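Local coordinates for protein imidazolonepropionase (PDB 2Q09) that catalyses the hydrolytic opening of the imidazolone-5-propanoate ring to N-formimidoyl-L-glutamate, the third step of histidine degradation, at a metal-dependent active site, at residues A[72-77]-A[139-144]; A[7-12]-A[397-402]; A[15-20]-A[350-355]; A[236-241]-A[259-264]. All blocks are in the same frame, centred on the assembly; numbering follows the deposited sequence.

How the contacts relate
From the N terminus, the chain first lays down 7-12 of contact 2 and, just beyond, 15-20 of contact 3; both wait for partners near the C-terminal end. The barrel is built in between. Contact 1 closes between 72-77 and 139-144, and contact 4 follows in series, joining 236-241 to 259-264. Only then does 350-355 close contact 3, and 397-402 closes contact 2 around everything else. The nesting is thus 1 and 4 inside 3, and 3 inside 2. Contacts 1 and 4 touch inside the barrel through a probable H72-D264 hydrogen bond and an E139-K240 salt bridge, whereas 2 and 3 tie the N-terminal segment to late parts of the chain.

Contact 1 (A[72-77]-A[139-144]); sequences HTHLIF and EIKSGY. With FE (Fe (III) ion), chain B; DI6 (3-[(4S)-2,5-dioxoimidazolidin-4-yl]propanoic acid), chain C.
K141 lies across the rings of H72 and H74, and with T73 and E139 it makes the close-packed half of the contact. Its CE sits 3.3 Å from the centroid of the H72 ring, almost straight above the middle of the face, while CD covers one face of H74, offset toward the rim. CE can settle there because the chain stays extended through chi3; the bend at chi4 (-58°) then turns K141 NZ to the syn lone pair of E139 OE2, at 2.7 Å. That oxygen also bonds T172, and NZ pairs with D212. The other carboxylate oxygen, E139 OE1, takes the backbone N-H of T73 at 3.1 Å. T73 adds its hydroxyl, OG1 giving its proton to E139 O at 2.7 Å, and its own O receives K141 N at 3.0 Å.

Farther along, the two chains drift apart and water enters. One molecule accepts from H74 ND1 and donates to S142 O, sitting over the centre of one Y144 face; a second links I76 O to K141 O. Direct touches here are apolar, such as I76 CD1 on I140 CG2 and F77 CB beside Y144 CD2. The Y144 hydroxyl, OH, donates to O9 of the bound inhibitor at 2.7 Å.

H72 and H74 hold the iron(III) through their NE2 atoms, at 2.2 and 2.1 Å, with H242, D317 and a water completing the site. This is the HxH metal motif at the C-terminal end of a barrel strand in the amidohydrolase TIM-barrel fold.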
loop_
_atom_site.group_PDB
_atom_site.type_symbol
_atom_site.label_atom_id
_atom_site.label_comp_id
_atom_site.label_asym_id
_atom_site.label_seq_id
_atom_site.Cartn_x
_atom_site.Cartn_y
_atom_site.Cartn_z
ATOM N N HIS A 72 -0.411 -1.106 0.552
ATOM C CA HIS A 72 -0.680 -2.244 1.419
ATOM C C HIS A 72 0.600 -2.865 1.962
ATOM O O HIS A 72 1.211 -3.708 1.307
ATOM C CB HIS A 72 -1.485 -3.293 0.642
ATOM C CG HIS A 72 -1.853 -4.506 1.445
ATOM N ND1 HIS A 72 -3.141 -4.988 1.511
ATOM C CD2 HIS A 72 -1.099 -5.356 2.183
ATOM C CE1 HIS A 72 -3.168 -6.080 2.253
ATOM N NE2 HIS A 72 -1.940 -6.325 2.672
ATOM N N THR A 73 1.030 -2.431 3.144
ATOM C CA THR A 73 2.221 -3.027 3.736
ATOM C C THR A 73 2.087 -3.275 5.230
ATOM O O THR A 73 1.231 -2.686 5.895
ATOM C CB THR A 73 3.501 -2.174 3.518
ATOM O OG1 THR A 73 3.647 -1.228 4.587
ATOM C CG2 THR A 73 3.434 -1.423 2.193
ATOM N N HIS A 74 2.936 -4.172 5.723
ATOM C CA HIS A 74 3.018 -4.533 7.135
ATOM C C HIS A 74 4.511 -4.372 7.440
ATOM O O HIS A 74 5.079 -5.212 8.121
ATOM C CB HIS A 74 2.682 -6.014 7.375
ATOM C CG HIS A 74 1.323 -6.449 6.910
ATOM N ND1 HIS A 74 0.335 -6.844 7.787
ATOM C CD2 HIS A 74 0.828 -6.669 5.669
ATOM C CE1 HIS A 74 -0.704 -7.294 7.108
ATOM N NE2 HIS A 74 -0.432 -7.202 5.818
ATOM N N LEU A 75 5.146 -3.306 6.956
ATOM C CA LEU A 75 6.588 -3.154 7.153
ATOM C C LEU A 75 7.085 -2.941 8.579
ATOM O O LEU A 75 8.293 -3.017 8.826
ATOM C CB LEU A 75 7.145 -2.058 6.231
ATOM C CG LEU A 75 6.803 -0.585 6.455
ATOM C CD1 LEU A 75 7.670 -0.006 7.582
ATOM C CD2 LEU A 75 7.069 0.174 5.148
ATOM N N ILE A 76 6.176 -2.675 9.510
ATOM C CA ILE A 76 6.572 -2.495 10.905
ATOM C C ILE A 76 6.458 -3.834 11.637
ATOM O O ILE A 76 5.360 -4.394 11.754
ATOM C CB ILE A 76 5.674 -1.465 11.621
ATOM C CG1 ILE A 76 6.055 -0.049 11.168
ATOM C CG2 ILE A 76 5.810 -1.610 13.150
ATOM C CD1 ILE A 76 5.192 1.054 11.818
ATOM N N PHE A 77 7.581 -4.343 12.127
ATOM C CA PHE A 77 7.560 -5.613 12.836
ATOM C C PHE A 77 8.939 -5.933 13.379
ATOM O O PHE A 77 9.943 -5.375 12.916
ATOM C CB PHE A 77 7.114 -6.737 11.888
ATOM C CG PHE A 77 8.053 -6.958 10.729
ATOM C CD1 PHE A 77 9.196 -7.724 10.888
ATOM C CD2 PHE A 77 7.812 -6.368 9.492
ATOM C CE1 PHE A 77 10.097 -7.902 9.847
ATOM C CE2 PHE A 77 8.706 -6.533 8.432
ATOM C CZ PHE A 77 9.853 -7.307 8.609
ATOM N N GLU A 139 1.439 2.931 2.817
ATOM C CA GLU A 139 0.425 2.598 3.811
ATOM C C GLU A 139 1.045 1.543 4.729
ATOM O O GLU A 139 1.628 0.561 4.249
ATOM C CB GLU A 139 -0.817 2.015 3.135
ATOM C CG GLU A 139 -1.978 1.727 4.102
ATOM C CD GLU A 139 -2.169 0.241 4.384
ATOM O OE1 GLU A 139 -1.213 -0.551 4.190
ATOM O OE2 GLU A 139 -3.283 -0.136 4.812
ATOM N N ILE A 140 0.931 1.751 6.038
ATOM C CA ILE A 140 1.487 0.820 7.013
ATOM C C ILE A 140 0.402 0.369 7.986
ATOM O O ILE A 140 -0.306 1.192 8.574
ATOM C CB ILE A 140 2.652 1.471 7.789
ATOM C CG1 ILE A 140 3.738 1.918 6.805
ATOM C CG2 ILE A 140 3.228 0.478 8.800
ATOM C CD1 ILE A 140 4.908 2.664 7.464
ATOM N N LYS A 141 0.274 -0.940 8.151
ATOM C CA LYS A 141 -0.737 -1.497 9.040
ATOM C C LYS A 141 -0.175 -1.897 10.397
ATOM O O LYS A 141 1.041 -2.053 10.559
ATOM C CB LYS A 141 -1.361 -2.739 8.402
ATOM C CG LYS A 141 -1.822 -2.544 6.962
ATOM C CD LYS A 141 -2.130 -3.880 6.305
ATOM C CE LYS A 141 -2.443 -3.702 4.820
ATOM N NZ LYS A 141 -3.602 -2.776 4.625
ATOM N N SER A 142 -1.065 -2.031 11.376
ATOM C CA SER A 142 -0.669 -2.496 12.699
ATOM C C SER A 142 -0.929 -3.996 12.531
ATOM O O SER A 142 -0.625 -4.547 11.476
ATOM C CB SER A 142 -1.560 -1.876 13.789
ATOM O OG SER A 142 -2.937 -2.157 13.585
ATOM N N GLY A 143 -1.470 -4.672 13.535
ATOM C CA GLY A 143 -1.757 -6.086 13.352
ATOM C C GLY A 143 -0.791 -7.112 13.916
ATOM O O GLY A 143 -1.059 -8.309 13.847
ATOM N N TYR A 144 0.343 -6.672 14.442
ATOM C CA TYR A 144 1.297 -7.603 15.038
ATOM C C TYR A 144 1.415 -7.346 16.543
ATOM O O TYR A 144 2.338 -7.848 17.198
ATOM C CB TYR A 144 2.674 -7.479 14.373
ATOM C CG TYR A 144 2.722 -8.038 12.962
ATOM C CD1 TYR A 144 2.220 -9.307 12.682
ATOM C CD2 TYR A 144 3.277 -7.307 11.913
ATOM C CE1 TYR A 144 2.265 -9.841 11.396
ATOM C CE2 TYR A 144 3.333 -7.829 10.617
ATOM C CZ TYR A 144 2.824 -9.098 10.369
ATOM O OH TYR A 144 2.890 -9.623 9.098
HETATM FE FE FE B . -1.312 -7.886 4.062
HETATM N N1 DI6 C . -2.463 -12.472 4.859
HETATM C C2 DI6 C . -1.137 -12.582 4.625
HETATM O O2 DI6 C . -0.600 -13.155 3.694
HETATM C C3 DI6 C . -0.440 -11.817 5.777
HETATM N N4 DI6 C . -1.590 -11.350 6.582
HETATM C C5 DI6 C . -2.716 -11.771 5.972
HETATM O O5 DI6 C . -3.842 -11.533 6.384
HETATM C C6 DI6 C . 0.483 -12.737 6.562
HETATM C C7 DI6 C . 1.194 -12.023 7.713
HETATM C C8 DI6 C . 2.145 -12.906 8.535
HETATM O O9 DI6 C . 2.975 -12.331 9.264
HETATM O O10 DI6 C . 2.077 -14.160 8.462
HETATM O O HOH W 1 0.361 -6.975 10.467
HETATM O O HOH W 2 2.864 -3.546 12.692
HETATM O O HOH W 3 -1.037 -10.214 3.383
#

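Contact 2 (A[7-12]-A[397-402]); sequences RVWLNV and SRVVNG
R7 begins the contact by drawing its side chain over G402. With CD anti to CB (chi2 -174°) the chain runs straight out, and R7 CD comes up to the carbonyl oxygen G402 O, 3.1 Å from it. The guanidinium continues past this oxygen and lays one face over G402 C; R7 NE stays 3.5 Å from G402 O and forms no hydrogen bond with it. A long, weak ion pair between R7 and E403 lies nearby. G402 itself sits at positive phi (81°), where a CB would jam against the preceding carbonyl, as suits the turn between strands 395-400 and 403-404.

Two residues on, W9 supplies most of the first segment's buried surface. With CG anti to the carbonyl carbon (chi1 -80°), its indole reaches toward the strand opposite and meets three residues with different atoms. The six-membered ring presents CZ2 to the methyl CG2 of V399 at 3.6 Å, the side chains crossing obliquely. CH2 brings the ring edge toward G402 O at 4.0 Å, near the ring plane. At the other end W9 NE1 is 4.0 Å from S397 OG, too far to bond, and that hydroxyl is hydrogen-bonded to E404. F375, on the neighbouring strand 375-378, packs edge-to-face with the indole.

Strand 7-10, from the four-stranded N-terminal sheet, therefore meets strand 395-400 and the turn after it through side chains and the G402 carbonyl, not by backbone pairing. Cohesion here is mainly van der Waals, with W9 NE1 buried without a partner in the model.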
loop_
_atom_site.group_PDB
_atom_site.type_symbol
_atom_site.label_atom_id
_atom_site.label_comp_id
_atom_site.label_asym_id
_atom_site.label_seq_id
_atom_site.Cartn_x
_atom_site.Cartn_y
_atom_site.Cartn_z
ATOM N N ARG A 7 9.110 27.101 -7.500
ATOM C CA ARG A 7 10.034 26.174 -8.135
ATOM C C ARG A 7 9.527 25.731 -9.498
ATOM O O ARG A 7 8.328 25.587 -9.705
ATOM C CB ARG A 7 10.230 24.961 -7.216
ATOM C CG ARG A 7 10.214 25.329 -5.725
ATOM C CD ARG A 7 10.549 24.154 -4.813
ATOM N NE ARG A 7 10.668 24.570 -3.418
ATOM C CZ ARG A 7 9.651 24.966 -2.657
ATOM N NH1 ARG A 7 8.426 24.999 -3.153
ATOM N NH2 ARG A 7 9.864 25.339 -1.405
ATOM N N VAL A 8 10.451 25.526 -10.433
ATOM C CA VAL A 8 10.077 25.101 -11.777
ATOM C C VAL A 8 11.056 24.090 -12.361
ATOM O O VAL A 8 12.273 24.260 -12.282
ATOM C CB VAL A 8 9.986 26.302 -12.758
ATOM C CG1 VAL A 8 9.765 25.794 -14.185
ATOM C CG2 VAL A 8 8.853 27.221 -12.357
ATOM N N TRP A 9 10.499 23.026 -12.926
ATOM C CA TRP A 9 11.273 21.975 -13.561
ATOM C C TRP A 9 11.074 22.138 -15.061
ATOM O O TRP A 9 9.975 21.927 -15.574
ATOM C CB TRP A 9 10.778 20.596 -13.104
ATOM C CG TRP A 9 11.295 20.214 -11.765
ATOM C CD1 TRP A 9 12.353 19.394 -11.499
ATOM C CD2 TRP A 9 10.833 20.697 -10.501
ATOM N NE1 TRP A 9 12.584 19.342 -10.147
ATOM C CE2 TRP A 9 11.664 20.138 -9.509
ATOM C CE3 TRP A 9 9.801 21.559 -10.107
ATOM C CZ2 TRP A 9 11.494 20.403 -8.148
ATOM C CZ3 TRP A 9 9.631 21.823 -8.750
ATOM C CH2 TRP A 9 10.475 21.251 -7.793
ATOM N N LEU A 10 12.132 22.529 -15.758
ATOM C CA LEU A 10 12.052 22.730 -17.198
ATOM C C LEU A 10 12.378 21.471 -17.990
ATOM O O LEU A 10 13.134 20.608 -17.538
ATOM C CB LEU A 10 13.005 23.848 -17.630
ATOM C CG LEU A 10 12.714 25.269 -17.140
ATOM C CD1 LEU A 10 13.877 26.178 -17.504
ATOM C CD2 LEU A 10 11.417 25.777 -17.758
ATOM N N ASN A 11 11.805 21.392 -19.185
ATOM C CA ASN A 11 12.016 20.281 -20.093
ATOM C C ASN A 11 11.820 18.889 -19.504
ATOM O O ASN A 11 12.726 18.062 -19.545
ATOM C CB ASN A 11 13.412 20.382 -20.717
ATOM C CG ASN A 11 13.595 21.662 -21.514
ATOM O OD1 ASN A 11 12.793 21.976 -22.390
ATOM N ND2 ASN A 11 14.651 22.408 -21.213
ATOM N N VAL A 12 10.642 18.639 -18.951
ATOM C CA VAL A 12 10.336 17.320 -18.417
ATOM C C VAL A 12 9.373 16.649 -19.392
ATOM O O VAL A 12 8.501 17.309 -19.956
ATOM C CB VAL A 12 9.651 17.386 -17.033
ATOM C CG1 VAL A 12 10.632 17.886 -15.986
ATOM C CG2 VAL A 12 8.426 18.265 -17.096
ATOM N N SER A 397 15.617 12.824 -9.475
ATOM C CA SER A 397 14.980 13.777 -8.578
ATOM C C SER A 397 13.727 13.145 -7.985
ATOM O O SER A 397 12.956 12.491 -8.693
ATOM C CB SER A 397 14.623 15.058 -9.347
ATOM O OG SER A 397 14.000 16.017 -8.510
ATOM N N ARG A 398 13.533 13.326 -6.683
ATOM C CA ARG A 398 12.369 12.776 -5.993
ATOM C C ARG A 398 11.737 13.918 -5.218
ATOM O O ARG A 398 12.255 14.345 -4.188
ATOM C CB ARG A 398 12.783 11.643 -5.039
ATOM C CG ARG A 398 11.629 11.052 -4.226
ATOM C CD ARG A 398 12.109 9.858 -3.386
ATOM N NE ARG A 398 11.048 9.347 -2.524
ATOM C CZ ARG A 398 10.679 9.912 -1.380
ATOM N NH1 ARG A 398 11.291 11.008 -0.940
ATOM N NH2 ARG A 398 9.684 9.390 -0.682
ATOM N N VAL A 399 10.611 14.409 -5.724
ATOM C CA VAL A 399 9.919 15.534 -5.122
ATOM C C VAL A 399 8.666 15.146 -4.355
ATOM O O VAL A 399 7.792 14.450 -4.878
ATOM C CB VAL A 399 9.543 16.568 -6.204
ATOM C CG1 VAL A 399 8.743 17.708 -5.588
ATOM C CG2 VAL A 399 10.801 17.101 -6.856
ATOM N N VAL A 400 8.590 15.605 -3.107
ATOM C CA VAL A 400 7.445 15.337 -2.251
ATOM C C VAL A 400 6.970 16.677 -1.691
ATOM O O VAL A 400 7.748 17.422 -1.094
ATOM C CB VAL A 400 7.826 14.375 -1.100
ATOM C CG1 VAL A 400 6.653 14.182 -0.164
ATOM C CG2 VAL A 400 8.273 13.032 -1.684
ATOM N N ASN A 401 5.695 16.977 -1.902
ATOM C CA ASN A 401 5.090 18.227 -1.461
ATOM C C ASN A 401 5.847 19.425 -2.029
ATOM O O ASN A 401 5.991 20.456 -1.372
ATOM C CB ASN A 401 5.056 18.312 0.064
ATOM C CG ASN A 401 3.971 19.253 0.565
ATOM O OD1 ASN A 401 4.249 20.284 1.181
ATOM N ND2 ASN A 401 2.722 18.903 0.285
ATOM N N GLY A 402 6.342 19.267 -3.251
ATOM C CA GLY A 402 7.065 20.340 -3.905
ATOM C C GLY A 402 8.520 20.519 -3.523
ATOM O O GLY A 402 9.172 21.438 -4.013
#

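Contact 3 (A[15-20]-A[350-355]); sequences ATLRSD and VTRHAA
At the N-terminal end of helix 352-357, T351 and R352 receive the loop that follows strand 12-14, an irregular stretch begun by an ST turn and carrying L17 and S19 against the helix. In that turn T16 OG1 accepts the backbone N of R18, and L17 between them takes left-handed backbone angles. The site is well away from the active centre and joins the N-terminal segment to a late helix of the amidohydrolase chain.

L17 leans on T351, their side chains crossing at about a right angle: L17 CG lies 3.6 Å from T351 OG1, and CD1 is nearly as close. The threonine occupies the N-cap position but makes no capping bond through its side chain, its hydroxyl being bonded to M347 O in the preceding helix.

R352 covers more of the interface than any other residue. The bend at chi3 (71°) turns NE aside, and S19 lies over the guanidinium, its CA 3.7 Å from R352 NE; S19 CB also packs on R352 CD at 3.7 Å. The backbone N of S19 is held by Q366. A water lies between R18 O and R352 NH1, its bond to NH1 weak. The direct bond is firmer: R352 NH1 gives its N-H, in the guanidinium plane, to L17 O at 2.9 Å, and reaches that oxygen from above the carbonyl plane, at a C=O...N angle of 107°.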
loop_
_atom_site.group_PDB
_atom_site.type_symbol
_atom_site.label_atom_id
_atom_site.label_comp_id
_atom_site.label_asym_id
_atom_site.label_seq_id
_atom_site.Cartn_x
_atom_site.Cartn_y
_atom_site.Cartn_z
ATOM N N ALA A 15 4.713 11.792 -17.853
ATOM C CA ALA A 15 3.868 10.613 -17.994
ATOM C C ALA A 15 2.866 10.984 -16.910
ATOM O O ALA A 15 3.031 10.605 -15.754
ATOM C CB ALA A 15 4.629 9.342 -17.599
ATOM N N THR A 16 1.849 11.745 -17.290
ATOM C CA THR A 16 0.864 12.247 -16.343
ATOM C C THR A 16 0.020 11.212 -15.645
ATOM O O THR A 16 -0.450 11.459 -14.531
ATOM C CB THR A 16 -0.097 13.253 -17.020
ATOM O OG1 THR A 16 -0.895 12.572 -17.995
ATOM C CG2 THR A 16 0.704 14.363 -17.714
ATOM N N LEU A 17 -0.175 10.062 -16.284
ATOM C CA LEU A 17 -1.022 9.027 -15.702
ATOM C C LEU A 17 -2.407 9.624 -15.417
ATOM O O LEU A 17 -3.102 9.209 -14.482
ATOM C CB LEU A 17 -0.405 8.465 -14.406
ATOM C CG LEU A 17 0.508 7.227 -14.471
ATOM C CD1 LEU A 17 -0.298 6.033 -14.991
ATOM C CD2 LEU A 17 1.713 7.496 -15.399
ATOM N N ARG A 18 -2.806 10.599 -16.233
ATOM C CA ARG A 18 -4.115 11.230 -16.073
ATOM C C ARG A 18 -5.226 10.215 -16.345
ATOM O O ARG A 18 -5.146 9.430 -17.288
ATOM C CB ARG A 18 -4.274 12.418 -17.028
ATOM C CG ARG A 18 -3.463 13.648 -16.668
ATOM C CD ARG A 18 -3.794 14.800 -17.615
ATOM N NE ARG A 18 -5.196 15.187 -17.507
ATOM C CZ ARG A 18 -5.812 16.020 -18.335
ATOM N NH1 ARG A 18 -5.158 16.561 -19.347
ATOM N NH2 ARG A 18 -7.088 16.312 -18.148
ATOM N N SER A 19 -6.266 10.243 -15.521
ATOM C CA SER A 19 -7.390 9.320 -15.666
ATOM C C SER A 19 -8.135 9.455 -16.995
ATOM O O SER A 19 -8.773 8.514 -17.452
ATOM C CB SER A 19 -8.383 9.523 -14.521
ATOM O OG SER A 19 -8.858 10.858 -14.504
ATOM N N ASP A 20 -8.045 10.621 -17.620
ATOM C CA ASP A 20 -8.747 10.847 -18.875
ATOM C C ASP A 20 -7.851 10.700 -20.095
ATOM O O ASP A 20 -8.290 10.952 -21.220
ATOM C CB ASP A 20 -9.384 12.235 -18.863
ATOM C CG ASP A 20 -8.359 13.344 -18.952
ATOM O OD1 ASP A 20 -7.240 13.180 -18.421
ATOM O OD2 ASP A 20 -8.675 14.390 -19.550
ATOM N N VAL A 350 0.144 1.590 -9.200
ATOM C CA VAL A 350 0.925 2.169 -8.107
ATOM C C VAL A 350 0.844 3.695 -8.081
ATOM O O VAL A 350 1.603 4.357 -7.366
ATOM C CB VAL A 350 2.413 1.739 -8.173
ATOM C CG1 VAL A 350 2.502 0.210 -8.107
ATOM C CG2 VAL A 350 3.068 2.269 -9.448
ATOM N N THR A 351 -0.059 4.253 -8.881
ATOM C CA THR A 351 -0.251 5.696 -8.891
ATOM C C THR A 351 -1.727 6.007 -8.696
ATOM O O THR A 351 -2.218 6.040 -7.566
ATOM C CB THR A 351 0.244 6.350 -10.214
ATOM O OG1 THR A 351 -0.348 5.696 -11.346
ATOM C CG2 THR A 351 1.774 6.257 -10.306
ATOM N N ARG A 352 -2.423 6.208 -9.810
ATOM C CA ARG A 352 -3.848 6.521 -9.832
ATOM C C ARG A 352 -4.715 5.622 -8.944
ATOM O O ARG A 352 -5.443 6.102 -8.069
ATOM C CB ARG A 352 -4.336 6.431 -11.284
ATOM C CG ARG A 352 -5.540 7.266 -11.602
ATOM C CD ARG A 352 -5.618 7.573 -13.091
ATOM N NE ARG A 352 -5.966 6.410 -13.903
ATOM C CZ ARG A 352 -5.245 5.985 -14.935
ATOM N NH1 ARG A 352 -4.136 6.620 -15.280
ATOM N NH2 ARG A 352 -5.641 4.928 -15.634
ATOM N N HIS A 353 -4.639 4.317 -9.178
ATOM C CA HIS A 353 -5.444 3.364 -8.428
ATOM C C HIS A 353 -4.990 3.191 -6.985
ATOM O O HIS A 353 -5.815 2.984 -6.099
ATOM C CB HIS A 353 -5.458 2.037 -9.185
ATOM C CG HIS A 353 -5.949 2.179 -10.595
ATOM N ND1 HIS A 353 -5.516 1.375 -11.628
ATOM C CD2 HIS A 353 -6.815 3.065 -11.145
ATOM C CE1 HIS A 353 -6.092 1.762 -12.756
ATOM N NE2 HIS A 353 -6.884 2.784 -12.488
ATOM N N ALA A 354 -3.685 3.285 -6.751
ATOM C CA ALA A 354 -3.150 3.163 -5.398
ATOM C C ALA A 354 -3.630 4.362 -4.587
ATOM O O ALA A 354 -3.974 4.234 -3.414
ATOM C CB ALA A 354 -1.620 3.131 -5.424
ATOM N N ALA A 355 -3.640 5.535 -5.216
ATOM C CA ALA A 355 -4.089 6.748 -4.543
ATOM C C ALA A 355 -5.542 6.578 -4.101
ATOM O O ALA A 355 -5.895 6.894 -2.966
ATOM C CB ALA A 355 -3.961 7.950 -5.474
HETATM O O HOH W 4 -2.870 7.601 -17.704
#

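Contact 4 (A[236-241]-A[259-264]); sequences GLAVKG and GALSVD
The carbonyl oxygen of G241 is met by two neighbours on the adjoining strand: D264 N donates to it at 2.8 Å, nearly along the C=O axis, and V263 CA adds a CA-H...O contact. V239 O is served in the same way two residues earlier, taking L261 N at 2.9 Å in an equally straight bond while A260 CA approaches beside it. Between them G241 N makes a weaker bond to S262 O, which K240 CA also approaches, from much the same side, at 3.3 Å.

These are parallel strands, 24° apart in direction, from the beta-alpha-beta unit formed by strand 238-243, helix 251-257 and strand 262-265 in the TIM barrel. G259, at positive phi, ends the helix in a Schellman motif, and a water accepts from V239 N and donates to G259 O. Apolar cover is small: A238 CB rests on L261 CD1 at 3.5 Å, and V239 CG2 faces A260.

Polar side chains of K240, S262 and D264 gather inside the barrel. K240 NZ forms a salt bridge with E139; a water held at 2.9 Å by K240 NZ donates to S262 OG. That hydroxyl gives its proton to the syn lone pair of D264 OD2 at 3.0 Å, and OD1 of the same carboxylate is turned to ND1 of the iron ligand H72, a probable hydrogen bond that would place D264 in the second shell of the metal site.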
loop_
_atom_site.group_PDB
_atom_site.type_symbol
_atom_site.label_atom_id
_atom_site.label_comp_id
_atom_site.label_asym_id
_atom_site.label_seq_id
_atom_site.Cartn_x
_atom_site.Cartn_y
_atom_site.Cartn_z
ATOM N N GLY A 236 -15.883 7.478 12.199
ATOM C CA GLY A 236 -15.542 8.113 10.940
ATOM C C GLY A 236 -14.231 7.678 10.326
ATOM O O GLY A 236 -13.510 8.488 9.743
ATOM N N LEU A 237 -13.916 6.393 10.450
ATOM C CA LEU A 237 -12.688 5.853 9.887
ATOM C C LEU A 237 -13.012 5.006 8.665
ATOM O O LEU A 237 -13.963 4.230 8.680
ATOM C CB LEU A 237 -11.962 4.981 10.915
ATOM C CG LEU A 237 -11.578 5.606 12.258
ATOM C CD1 LEU A 237 -10.901 4.561 13.118
ATOM C CD2 LEU A 237 -10.657 6.794 12.037
ATOM N N ALA A 238 -12.210 5.158 7.617
ATOM C CA ALA A 238 -12.392 4.403 6.381
ATOM C C ALA A 238 -12.086 2.934 6.652
ATOM O O ALA A 238 -11.337 2.615 7.576
ATOM C CB ALA A 238 -11.458 4.947 5.304
ATOM N N VAL A 239 -12.668 2.033 5.861
ATOM C CA VAL A 239 -12.420 0.608 6.054
ATOM C C VAL A 239 -11.875 -0.070 4.794
ATOM O O VAL A 239 -11.958 0.470 3.684
ATOM C CB VAL A 239 -13.705 -0.142 6.504
ATOM C CG1 VAL A 239 -14.161 0.388 7.854
ATOM C CG2 VAL A 239 -14.814 0.022 5.464
ATOM N N LYS A 240 -11.303 -1.256 4.987
ATOM C CA LYS A 240 -10.742 -2.053 3.902
ATOM C C LYS A 240 -10.605 -3.461 4.470
ATOM O O LYS A 240 -10.968 -3.703 5.624
ATOM C CB LYS A 240 -9.362 -1.528 3.495
ATOM C CG LYS A 240 -8.280 -1.771 4.540
ATOM C CD LYS A 240 -6.921 -1.256 4.091
ATOM C CE LYS A 240 -6.921 0.267 4.002
ATOM N NZ LYS A 240 -5.583 0.796 3.625
ATOM N N GLY A 241 -10.092 -4.397 3.680
ATOM C CA GLY A 241 -9.949 -5.742 4.205
ATOM C C GLY A 241 -9.135 -6.729 3.395
ATOM O O GLY A 241 -9.018 -6.614 2.171
ATOM N N GLY A 259 -18.691 0.619 1.874
ATOM C CA GLY A 259 -17.939 1.657 1.194
ATOM C C GLY A 259 -16.440 1.533 1.415
ATOM O O GLY A 259 -15.742 2.536 1.572
ATOM N N ALA A 260 -15.942 0.302 1.427
ATOM C CA ALA A 260 -14.518 0.065 1.634
ATOM C C ALA A 260 -13.694 0.789 0.578
ATOM O O ALA A 260 -14.117 0.927 -0.568
ATOM C CB ALA A 260 -14.228 -1.427 1.578
ATOM N N LEU A 261 -12.515 1.263 0.968
ATOM C CA LEU A 261 -11.621 1.942 0.037
ATOM C C LEU A 261 -11.068 0.891 -0.927
ATOM O O LEU A 261 -10.856 1.157 -2.112
ATOM C CB LEU A 261 -10.461 2.599 0.788
ATOM C CG LEU A 261 -10.766 3.808 1.677
ATOM C CD1 LEU A 261 -9.536 4.180 2.481
ATOM C CD2 LEU A 261 -11.212 4.971 0.812
ATOM N N SER A 262 -10.852 -0.314 -0.405
ATOM C CA SER A 262 -10.312 -1.402 -1.215
ATOM C C SER A 262 -10.438 -2.750 -0.517
ATOM O O SER A 262 -10.657 -2.819 0.697
ATOM C CB SER A 262 -8.825 -1.160 -1.488
ATOM O OG SER A 262 -8.074 -1.401 -0.302
ATOM N N VAL A 263 -10.316 -3.816 -1.302
ATOM C CA VAL A 263 -10.333 -5.183 -0.789
ATOM C C VAL A 263 -9.033 -5.736 -1.349
ATOM O O VAL A 263 -8.720 -5.514 -2.520
ATOM C CB VAL A 263 -11.545 -6.003 -1.297
ATOM C CG1 VAL A 263 -12.796 -5.593 -0.531
ATOM C CG2 VAL A 263 -11.748 -5.791 -2.780
ATOM N N ASP A 264 -8.271 -6.450 -0.526
ATOM C CA ASP A 264 -6.966 -6.940 -0.963
ATOM C C ASP A 264 -6.749 -8.457 -0.968
ATOM O O ASP A 264 -7.233 -9.165 -0.095
ATOM C CB ASP A 264 -5.881 -6.266 -0.114
ATOM C CG ASP A 264 -6.097 -4.758 0.037
ATOM O OD1 ASP A 264 -5.136 -4.052 0.396
ATOM O OD2 ASP A 264 -7.226 -4.268 -0.181
HETATM O O HOH W 5 -14.152 3.294 3.729
HETATM O O HOH W 6 -4.327 -1.834 2.095
HETATM O O HOH W 7 -6.419 0.470 0.904
#